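Side-chain contacts in PUM-HD domain-containing protein (Caenorhabditis elegans, PDB 7CGF), which binds PBE RNA through its Pumilio homology domain and probably recognises the 3' untranslated regions of messenger RNAs: residues A[284-289]-A[326-331]; A[299-304]-A[337-342]; A[173-178]-A[211-216]; A[16-21]-A[38-43]. The protein carries 2 engineered substitutions. All coordinates share one frame; numbering follows the deposited sequence.

Contact 1 (A[284-289]-A[326-331])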
# COMPACT_ATOMS: atom_id res chain seq x y z
N MET A 284 -25.66 -14.35 -9.10
CA MET A 284 -25.52 -13.80 -10.45
C MET A 284 -24.34 -14.43 -11.19
O MET A 284 -24.44 -14.73 -12.38
CB MET A 284 -25.37 -12.29 -10.39
CG MET A 284 -26.61 -11.62 -9.85
SD MET A 284 -26.30 -9.89 -9.55
CE MET A 284 -25.82 -9.41 -11.21
N ILE A 285 -23.21 -14.59 -10.50
CA ILE A 285 -22.02 -15.18 -11.12
C ILE A 285 -22.25 -16.65 -11.43
O ILE A 285 -21.96 -17.11 -12.54
CB ILE A 285 -20.79 -14.98 -10.22
CG1 ILE A 285 -20.50 -13.49 -10.04
CG2 ILE A 285 -19.56 -15.70 -10.80
CD1 ILE A 285 -19.46 -13.18 -8.95
N VAL A 286 -22.81 -17.40 -10.47
CA VAL A 286 -23.13 -18.81 -10.70
C VAL A 286 -24.11 -18.97 -11.87
O VAL A 286 -23.94 -19.84 -12.73
CB VAL A 286 -23.68 -19.46 -9.42
CG1 VAL A 286 -24.21 -20.85 -9.71
CG2 VAL A 286 -22.59 -19.53 -8.36
N GLY A 287 -25.14 -18.13 -11.92
CA GLY A 287 -26.11 -18.23 -13.01
C GLY A 287 -25.49 -17.96 -14.36
O GLY A 287 -25.82 -18.62 -15.35
N ALA A 288 -24.58 -16.98 -14.43
CA ALA A 288 -23.87 -16.71 -15.67
C ALA A 288 -23.02 -17.91 -16.07
O ALA A 288 -22.95 -18.26 -17.26
CB ALA A 288 -22.99 -15.47 -15.51
N ALA A 289 -22.38 -18.55 -15.09
CA ALA A 289 -21.47 -19.65 -15.37
C ALA A 289 -22.22 -20.89 -15.85
O ALA A 289 -21.70 -21.65 -16.67
CB ALA A 289 -20.65 -19.98 -14.13
N ARG A 326 -24.85 -27.04 -5.87
CA ARG A 326 -25.66 -28.07 -6.50
C ARG A 326 -25.89 -27.78 -7.97
O ARG A 326 -25.79 -28.67 -8.82
CB ARG A 326 -26.97 -28.22 -5.72
CG ARG A 326 -27.96 -29.17 -6.30
CD ARG A 326 -29.09 -29.38 -5.31
NE ARG A 326 -30.16 -30.17 -5.90
CZ ARG A 326 -31.13 -29.64 -6.63
NH1 ARG A 326 -32.07 -30.41 -7.15
NH2 ARG A 326 -31.15 -28.32 -6.82
N GLU A 327 -26.17 -26.51 -8.32
CA GLU A 327 -26.35 -26.17 -9.73
C GLU A 327 -25.04 -26.33 -10.51
O GLU A 327 -25.05 -26.78 -11.66
CB GLU A 327 -26.89 -24.75 -9.87
CG GLU A 327 -27.12 -24.33 -11.33
CD GLU A 327 -27.62 -22.90 -11.48
OE1 GLU A 327 -28.01 -22.53 -12.62
OE2 GLU A 327 -27.63 -22.15 -10.48
N LEU A 328 -23.92 -25.94 -9.90
CA LEU A 328 -22.63 -26.10 -10.58
C LEU A 328 -22.31 -27.57 -10.83
O LEU A 328 -21.82 -27.93 -11.90
CB LEU A 328 -21.51 -25.47 -9.75
CG LEU A 328 -21.49 -23.95 -9.70
CD1 LEU A 328 -20.62 -23.52 -8.54
CD2 LEU A 328 -20.95 -23.40 -11.01
N ILE A 329 -22.57 -28.43 -9.84
CA ILE A 329 -22.30 -29.86 -9.98
C ILE A 329 -23.18 -30.45 -11.08
O ILE A 329 -22.70 -31.20 -11.95
CB ILE A 329 -22.53 -30.58 -8.64
CG1 ILE A 329 -21.43 -30.20 -7.64
CG2 ILE A 329 -22.61 -32.10 -8.85
CD1 ILE A 329 -21.84 -30.35 -6.19
N LEU A 330 -24.47 -30.13 -11.08
CA LEU A 330 -25.36 -30.67 -12.09
C LEU A 330 -24.98 -30.19 -13.48
O LEU A 330 -25.20 -30.91 -14.47
CB LEU A 330 -26.81 -30.32 -11.75
CG LEU A 330 -27.27 -30.95 -10.43
CD1 LEU A 330 -28.58 -30.37 -9.92
CD2 LEU A 330 -27.38 -32.47 -10.56
N THR A 331 -24.36 -29.02 -13.58
CA THR A 331 -23.95 -28.48 -14.87
C THR A 331 -22.64 -29.09 -15.37
O THR A 331 -22.47 -29.30 -16.57
CB THR A 331 -23.81 -26.95 -14.76
OG1 THR A 331 -25.04 -26.40 -14.27
CG2 THR A 331 -23.50 -26.33 -16.11
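Val286 and Leu328 bury the most surface where helix 279-290 lies against helix 322-332, with Glu327 next, and a single methyl group of Val286 does the touching. That methyl, CG1, stands anti to the backbone N (chi1 171°), which brings it over to the second helix. From there Val286 CG1 lies 4.1 Å from Leu328 CG, the branch carbon itself, and the two side chains meet at a slant. The same Val286 CG1 also comes 3.7 Å from Glu327 OE2. This is van der Waals contact of a methyl with a carboxylate oxygen: glutamate and valine run antiparallel past one another, and the fully extended chain delivers OE2 to the methyl while its stem stays farther off. The backbone beneath is reinforced. Glu327 O accepts from Thr331 N at 3.0 Å and from Thr331 OG1 at 2.6 Å, the two donors arriving from opposite faces of the carbonyl plane, the hydroxyl tilted 29° from it. Cys290, farther along helix 279-290, touches both Glu327 and Leu328. In the stack of helical repeats forming the C-terminal end of the PUM-HD domain, Met316 and Phe317 of helix 309-319 pack against Val286 and Leu328 respectively.

Contact 2 (A[299-304]-A[337-342])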
# COMPACT_ATOMS: atom_id res chain seq x y z
N ILE A 299 -20.60 -22.07 -19.72
CA ILE A 299 -19.43 -21.23 -19.48
C ILE A 299 -18.51 -21.86 -18.44
O ILE A 299 -17.28 -21.82 -18.59
CB ILE A 299 -19.87 -19.81 -19.07
CG1 ILE A 299 -20.67 -19.14 -20.20
CG2 ILE A 299 -18.69 -18.95 -18.68
CD1 ILE A 299 -19.83 -18.74 -21.38
N VAL A 300 -19.08 -22.44 -17.38
CA VAL A 300 -18.27 -23.00 -16.30
C VAL A 300 -17.38 -24.12 -16.82
O VAL A 300 -16.25 -24.30 -16.35
CB VAL A 300 -19.16 -23.45 -15.13
CG1 VAL A 300 -20.19 -24.52 -15.58
CG2 VAL A 300 -18.32 -23.96 -13.97
N VAL A 301 -17.86 -24.88 -17.82
CA VAL A 301 -17.06 -25.94 -18.41
C VAL A 301 -15.89 -25.35 -19.21
O VAL A 301 -14.74 -25.76 -19.04
CB VAL A 301 -17.94 -26.84 -19.29
CG1 VAL A 301 -17.10 -27.92 -19.96
CG2 VAL A 301 -19.06 -27.44 -18.45
N GLN A 302 -16.18 -24.37 -20.07
CA GLN A 302 -15.13 -23.67 -20.80
C GLN A 302 -14.11 -23.06 -19.84
O GLN A 302 -12.90 -23.11 -20.10
CB GLN A 302 -15.74 -22.57 -21.67
CG GLN A 302 -16.84 -23.05 -22.61
CD GLN A 302 -17.48 -21.92 -23.39
OE1 GLN A 302 -16.81 -20.97 -23.78
NE2 GLN A 302 -18.79 -22.02 -23.60
N MET A 303 -14.59 -22.50 -18.73
CA MET A 303 -13.69 -21.89 -17.76
C MET A 303 -12.74 -22.91 -17.16
O MET A 303 -11.56 -22.60 -16.91
CB MET A 303 -14.52 -21.21 -16.67
CG MET A 303 -15.18 -19.91 -17.13
SD MET A 303 -16.35 -19.28 -15.90
CE MET A 303 -15.26 -18.90 -14.54
N MET A 304 -13.21 -24.13 -16.91
CA MET A 304 -12.35 -25.13 -16.30
C MET A 304 -11.22 -25.57 -17.22
O MET A 304 -10.22 -26.11 -16.74
CB MET A 304 -13.18 -26.34 -15.87
CG MET A 304 -14.10 -26.08 -14.69
SD MET A 304 -15.21 -27.45 -14.32
CE MET A 304 -14.08 -28.55 -13.49
N PRO A 337 -15.71 -36.52 -18.23
CA PRO A 337 -14.76 -37.30 -19.05
C PRO A 337 -13.81 -36.44 -19.88
O PRO A 337 -12.59 -36.53 -19.72
CB PRO A 337 -15.68 -38.15 -19.94
CG PRO A 337 -17.04 -37.52 -19.83
CD PRO A 337 -17.09 -37.00 -18.43
N VAL A 338 -14.37 -35.58 -20.74
CA VAL A 338 -13.53 -34.78 -21.63
C VAL A 338 -12.70 -33.74 -20.88
O VAL A 338 -11.65 -33.32 -21.37
CB VAL A 338 -14.40 -34.12 -22.72
CG1 VAL A 338 -15.36 -35.15 -23.30
CG2 VAL A 338 -15.15 -32.92 -22.17
N LEU A 339 -13.14 -33.32 -19.69
CA LEU A 339 -12.34 -32.39 -18.90
C LEU A 339 -11.10 -33.06 -18.32
O LEU A 339 -10.11 -32.37 -18.04
CB LEU A 339 -13.17 -31.77 -17.78
CG LEU A 339 -14.29 -30.82 -18.21
CD1 LEU A 339 -15.15 -30.44 -17.02
CD2 LEU A 339 -13.72 -29.59 -18.88
N ARG A 340 -11.13 -34.38 -18.14
CA ARG A 340 -9.97 -35.07 -17.60
C ARG A 340 -8.77 -35.04 -18.55
O ARG A 340 -7.64 -35.29 -18.10
CB ARG A 340 -10.35 -36.52 -17.26
N GLN A 341 -8.98 -34.71 -19.83
CA GLN A 341 -7.95 -34.86 -20.85
C GLN A 341 -7.09 -33.62 -21.04
O GLN A 341 -5.97 -33.73 -21.54
CB GLN A 341 -8.60 -35.24 -22.20
N PHE A 342 -7.58 -32.47 -20.64
CA PHE A 342 -6.97 -31.20 -20.96
C PHE A 342 -5.74 -30.97 -20.10
O PHE A 342 -5.52 -31.64 -19.09
CB PHE A 342 -7.96 -30.05 -20.74
CG PHE A 342 -8.84 -29.76 -21.94
CD1 PHE A 342 -9.85 -30.64 -22.27
CD2 PHE A 342 -8.68 -28.60 -22.71
CE1 PHE A 342 -10.67 -30.41 -23.35
CE2 PHE A 342 -9.52 -28.37 -23.81
CZ PHE A 342 -10.52 -29.28 -24.13
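The backbone N of Met304, whose side chain meets Leu339, is shared within 299-304 by Val300 O at 3.1 Å and, more weakly, by Val301 O, in the turn that presents Val301 and Met304 to the segment 337-342. Leu339 divides between them. Its CD2 takes Val301 CG1 at 3.9 Å, while its CD1 lies 4.0 Å from Met304 SD, with Met304 CE nearly as near. Both partners cross the leucine at about a right angle. A bend at the last torsion of Met304 (chi3 77°) turns CE aside, so that sulfur and methyl are both within contact distance of the same leucine branch. With an alanine at Leu339 both branches are gone, and Val301 CG1 and Met304 SD would probably face a gap in a buried seam. The contact ties two helices of the Pumilio repeat stack near its C-terminal end, about 7 Å from the bound RNA at the nearest atom. Val332 and Leu352 also lie against Met304, and His335 against Val301. The side chains meet through carbon and thioether sulfur, with Val301 O also near Leu339 CD2, which implies cohesion by burial of apolar surface and van der Waals contact, with no directional bond to set the angle between the segments.

Contact 3 (A[173-178]-A[211-216])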
# COMPACT_ATOMS: atom_id res chain seq x y z
N PHE A 173 -6.69 17.49 -0.42
CA PHE A 173 -5.87 17.95 -1.53
C PHE A 173 -5.28 16.78 -2.31
O PHE A 173 -4.99 16.93 -3.51
CB PHE A 173 -4.77 18.90 -1.04
CG PHE A 173 -3.57 18.21 -0.42
CD1 PHE A 173 -3.56 17.88 0.93
CD2 PHE A 173 -2.45 17.93 -1.19
CE1 PHE A 173 -2.46 17.25 1.49
CE2 PHE A 173 -1.33 17.31 -0.62
CZ PHE A 173 -1.34 16.98 0.72
N ILE A 174 -5.10 15.62 -1.67
CA ILE A 174 -4.64 14.43 -2.37
C ILE A 174 -5.76 13.83 -3.20
O ILE A 174 -5.56 13.41 -4.35
CB ILE A 174 -4.07 13.40 -1.37
CG1 ILE A 174 -2.87 13.99 -0.62
CG2 ILE A 174 -3.74 12.07 -2.09
CD1 ILE A 174 -2.43 13.14 0.60
N VAL A 175 -6.97 13.77 -2.63
CA VAL A 175 -8.13 13.30 -3.38
C VAL A 175 -8.37 14.19 -4.60
O VAL A 175 -8.60 13.69 -5.71
CB VAL A 175 -9.36 13.25 -2.45
CG1 VAL A 175 -10.61 12.87 -3.23
CG2 VAL A 175 -9.13 12.24 -1.31
N ASP A 176 -8.29 15.52 -4.42
CA ASP A 176 -8.48 16.43 -5.55
C ASP A 176 -7.38 16.31 -6.59
O ASP A 176 -7.57 16.70 -7.75
CB ASP A 176 -8.55 17.89 -5.07
CG ASP A 176 -9.78 18.18 -4.20
OD1 ASP A 176 -10.72 17.37 -4.18
OD2 ASP A 176 -9.79 19.24 -3.53
N THR A 177 -6.20 15.80 -6.19
CA THR A 177 -5.17 15.51 -7.18
C THR A 177 -5.52 14.26 -7.98
O THR A 177 -5.38 14.24 -9.21
CB THR A 177 -3.81 15.34 -6.50
OG1 THR A 177 -3.50 16.52 -5.77
CG2 THR A 177 -2.70 15.14 -7.57
N LEU A 178 -6.02 13.21 -7.31
CA LEU A 178 -6.57 12.06 -8.03
C LEU A 178 -7.64 12.47 -9.02
O LEU A 178 -7.78 11.84 -10.08
CB LEU A 178 -7.15 11.03 -7.06
CG LEU A 178 -6.09 10.30 -6.21
CD1 LEU A 178 -6.77 9.35 -5.24
CD2 LEU A 178 -5.18 9.52 -7.15
N LYS A 211 -16.38 8.44 -3.19
CA LYS A 211 -17.39 8.29 -4.24
C LYS A 211 -16.92 8.79 -5.61
O LYS A 211 -17.00 8.02 -6.58
CB LYS A 211 -18.69 9.00 -3.81
CG LYS A 211 -19.84 8.72 -4.76
CD LYS A 211 -21.15 9.36 -4.31
CE LYS A 211 -22.30 8.90 -5.22
NZ LYS A 211 -23.63 9.47 -4.84
N PRO A 212 -16.40 10.01 -5.76
CA PRO A 212 -15.93 10.42 -7.09
C PRO A 212 -14.69 9.65 -7.55
O PRO A 212 -14.49 9.50 -8.76
CB PRO A 212 -15.63 11.91 -6.93
CG PRO A 212 -15.42 12.10 -5.46
CD PRO A 212 -16.30 11.11 -4.77
N VAL A 213 -13.84 9.20 -6.63
CA VAL A 213 -12.69 8.39 -7.03
C VAL A 213 -13.17 7.08 -7.64
O VAL A 213 -12.74 6.67 -8.73
CB VAL A 213 -11.77 8.14 -5.81
CG1 VAL A 213 -10.69 7.10 -6.14
CG2 VAL A 213 -11.13 9.45 -5.36
N ILE A 214 -14.09 6.41 -6.95
CA ILE A 214 -14.67 5.18 -7.47
C ILE A 214 -15.39 5.44 -8.78
O ILE A 214 -15.35 4.62 -9.70
CB ILE A 214 -15.58 4.56 -6.40
CG1 ILE A 214 -14.71 4.05 -5.24
CG2 ILE A 214 -16.44 3.41 -6.99
CD1 ILE A 214 -15.47 3.73 -3.95
N GLY A 215 -16.04 6.60 -8.90
CA GLY A 215 -16.73 6.91 -10.14
C GLY A 215 -15.80 6.98 -11.34
O GLY A 215 -16.15 6.53 -12.44
N GLN A 216 -14.59 7.51 -11.14
CA GLN A 216 -13.60 7.54 -12.21
C GLN A 216 -13.15 6.13 -12.57
O GLN A 216 -13.00 5.80 -13.75
CB GLN A 216 -12.37 8.37 -11.81
CG GLN A 216 -12.39 9.87 -12.11
CD GLN A 216 -13.22 10.25 -13.32
OE1 GLN A 216 -14.41 10.48 -13.18
NE2 GLN A 216 -12.61 10.33 -14.51
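Val175 and Val213 have nearly the same first torsion but face each other from different helices, and so they meet through different branches. In Val175 (chi1 175°) it is CG1, anti to the backbone N, that reaches across; in Val213 (chi1 170°) it is CG2, the branch beside the N and anti to the carbonyl carbon. The seam joins helices 172-178 and 207-219 in the right-handed superhelical stack of Pumilio repeats that forms the PUM-HD domain. Its nearest atom is about 14 Å from the bound RNA, so it is a contact of the scaffold, not of the RNA-binding surface. Val175 CG1 and Val213 CG2 are 4.1 Å apart, and the two side chains cross at about a right angle. The same Val213 CG2 approaches Leu178 CD1 at 4.4 Å, a looser contact, so one methyl serves two residues of the first helix. Leu178 and Val213 are also the residues whose CA atoms are nearest, at 7.2 Å. All three side chains are buried, and helix 184-189 covers Leu178 and Val213 alike through Ile185, while Cys205 lies against Val175. The helix carrying Val175 and Leu178 is tied within itself by a threonine hydroxyl folding back on the turn before: Thr177 OG1 donates to Phe173 O at 2.7 Å, lying in the carbonyl plane with a C=O to donor angle of 155°.

Contact 4 (A[16-21]-A[38-43]); sequences TRYRAN and LKFAKD
A partly buried contact, with a salt bridge from Arg19 to Asp43 at its outer side and the rings of Tyr18 and Phe40 further in, joins helix 14-20 to the segment 38-43 near the N-terminal end of the solenoid. Arg19 NH1 is the guanidinium nitrogen at the carboxylate: it donates to Asp43 OD2 at 2.9 Å with a bent N-H to acceptor angle of 141°, and Asp43 OD1 lies 3.1 Å from the same NH1. OD2 uses its syn lone pair and sits at the guanidinium edge, tilted somewhat out of its plane. The guanidinium and carboxylate planes stand 82° apart, so the side-by-side, two-toothed pairing of these groups is not formed. A bend at chi3 (47°) folds the arginine, and its CD passes 3.6 Å from Asp43 OD2. Segment 38-43 lies in the predicted first Pumilio repeat of the PUM-HD domain, where Asp43 is the N-cap of helix 44-56: its OD2 accepts from Gly46 N and, weakly, from Val45 N. One oxygen thus joins the arginine to a helix start, whose dipole would probably add to the stabilisation of the negative charge. With an alanine in place of Asp43, Arg19 would probably lose its charge mate and the first turn of helix 44-56 its side-chain cap. The aromatic pair is an oblique approach, with Tyr18 CD2 4.1 Å from Phe40 CE2 and the side chains crossing at about a right angle. Phe49 and Leu28 also meet Tyr18, while Leu14, Leu15, Ile33 and Ile50 also touch Phe40.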
# COMPACT_ATOMS: atom_id res chain seq x y z
N THR A 16 37.56 8.63 15.10
CA THR A 16 38.59 7.65 14.74
C THR A 16 39.13 6.96 15.98
O THR A 16 39.37 5.74 15.96
CB THR A 16 39.71 8.32 13.95
OG1 THR A 16 40.35 9.31 14.77
CG2 THR A 16 39.15 9.00 12.74
N ARG A 17 39.31 7.71 17.07
CA ARG A 17 39.69 7.10 18.34
C ARG A 17 38.66 6.07 18.78
O ARG A 17 39.01 4.94 19.15
CB ARG A 17 39.86 8.19 19.40
CG ARG A 17 41.14 9.03 19.25
CD ARG A 17 40.98 10.42 19.88
NE ARG A 17 40.42 10.35 21.22
CZ ARG A 17 39.73 11.34 21.80
NH1 ARG A 17 39.52 12.48 21.14
NH2 ARG A 17 39.26 11.19 23.03
N TYR A 18 37.37 6.43 18.72
CA TYR A 18 36.33 5.51 19.18
C TYR A 18 36.21 4.29 18.28
O TYR A 18 36.00 3.17 18.77
CB TYR A 18 34.99 6.24 19.27
CG TYR A 18 33.82 5.32 19.58
CD1 TYR A 18 33.60 4.86 20.87
CD2 TYR A 18 32.96 4.91 18.57
CE1 TYR A 18 32.54 4.01 21.15
CE2 TYR A 18 31.90 4.06 18.84
CZ TYR A 18 31.70 3.62 20.13
OH TYR A 18 30.65 2.78 20.40
N ARG A 19 36.34 4.48 16.96
CA ARG A 19 36.22 3.36 16.04
C ARG A 19 37.33 2.34 16.23
O ARG A 19 37.12 1.14 15.99
CB ARG A 19 36.20 3.87 14.60
CG ARG A 19 34.94 4.61 14.21
CD ARG A 19 35.07 5.20 12.81
NE ARG A 19 35.60 4.21 11.89
CZ ARG A 19 34.86 3.31 11.24
NH1 ARG A 19 33.55 3.29 11.40
NH2 ARG A 19 35.44 2.44 10.43
N ALA A 20 38.52 2.79 16.64
CA ALA A 20 39.66 1.91 16.87
C ALA A 20 39.36 0.88 17.95
O ALA A 20 39.16 -0.30 17.65
CB ALA A 20 40.88 2.75 17.26
N ASN A 21 39.33 1.32 19.21
CA ASN A 21 39.01 0.45 20.34
C ASN A 21 37.70 0.91 20.97
O ASN A 21 37.70 1.79 21.84
CB ASN A 21 40.14 0.45 21.37
N LEU A 38 28.02 15.51 13.50
CA LEU A 38 27.86 15.27 12.07
C LEU A 38 28.71 14.09 11.61
O LEU A 38 28.21 13.18 10.92
CB LEU A 38 28.21 16.54 11.28
CG LEU A 38 28.21 16.44 9.76
CD1 LEU A 38 26.85 16.05 9.20
CD2 LEU A 38 28.71 17.74 9.13
N LYS A 39 30.00 14.08 11.97
CA LYS A 39 30.87 12.97 11.57
C LYS A 39 30.38 11.65 12.15
O LYS A 39 30.34 10.63 11.44
CB LYS A 39 32.32 13.26 12.00
CG LYS A 39 33.07 14.21 11.10
CD LYS A 39 34.47 14.46 11.65
CE LYS A 39 35.12 15.73 11.11
NZ LYS A 39 35.42 15.64 9.65
N PHE A 40 29.97 11.65 13.42
CA PHE A 40 29.47 10.42 14.03
C PHE A 40 28.23 9.91 13.30
O PHE A 40 28.13 8.72 12.99
CB PHE A 40 29.15 10.66 15.51
CG PHE A 40 30.25 10.23 16.45
CD1 PHE A 40 31.33 11.05 16.71
CD2 PHE A 40 30.18 9.00 17.08
CE1 PHE A 40 32.33 10.65 17.59
CE2 PHE A 40 31.18 8.58 17.96
CZ PHE A 40 32.26 9.41 18.20
N ALA A 41 27.29 10.81 13.01
CA ALA A 41 25.99 10.38 12.49
C ALA A 41 26.09 9.85 11.07
O ALA A 41 25.27 9.01 10.66
CB ALA A 41 24.98 11.52 12.56
N LYS A 42 27.09 10.30 10.30
CA LYS A 42 27.29 9.81 8.94
C LYS A 42 28.18 8.58 8.86
O LYS A 42 28.45 8.09 7.75
CB LYS A 42 27.87 10.92 8.05
CG LYS A 42 26.95 12.10 7.96
CD LYS A 42 27.49 13.22 7.08
CE LYS A 42 27.57 12.81 5.63
NZ LYS A 42 28.14 13.93 4.81
N ASP A 43 28.63 8.07 10.01
CA ASP A 43 29.49 6.90 10.10
C ASP A 43 28.68 5.70 10.56
O ASP A 43 27.79 5.85 11.41
CB ASP A 43 30.63 7.17 11.08
CG ASP A 43 31.61 6.03 11.16
OD1 ASP A 43 32.50 5.96 10.28
OD2 ASP A 43 31.49 5.22 12.10

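Contacts 1, 2 and 3 are buried and largely apolar, contact 1 with a carboxylate at its rim, whereas contact 4 is only partly buried and alone has a salt bridge across it. Contacts 1 and 2 touch each other at the C-terminal end: their segments alternate along the chain, and a probable hydrogen bond, Ala289 O to Val300 N at 2.8 Å, links them. Contact 3 is nearest the middle of the chain, about 37 Å between centres from contact 1, and shares with it a valine methyl as the main touching group, but meets chiefly another valine. Contact 4 lies at the opposite end of the arch, where charge and helix capping join the ring packing.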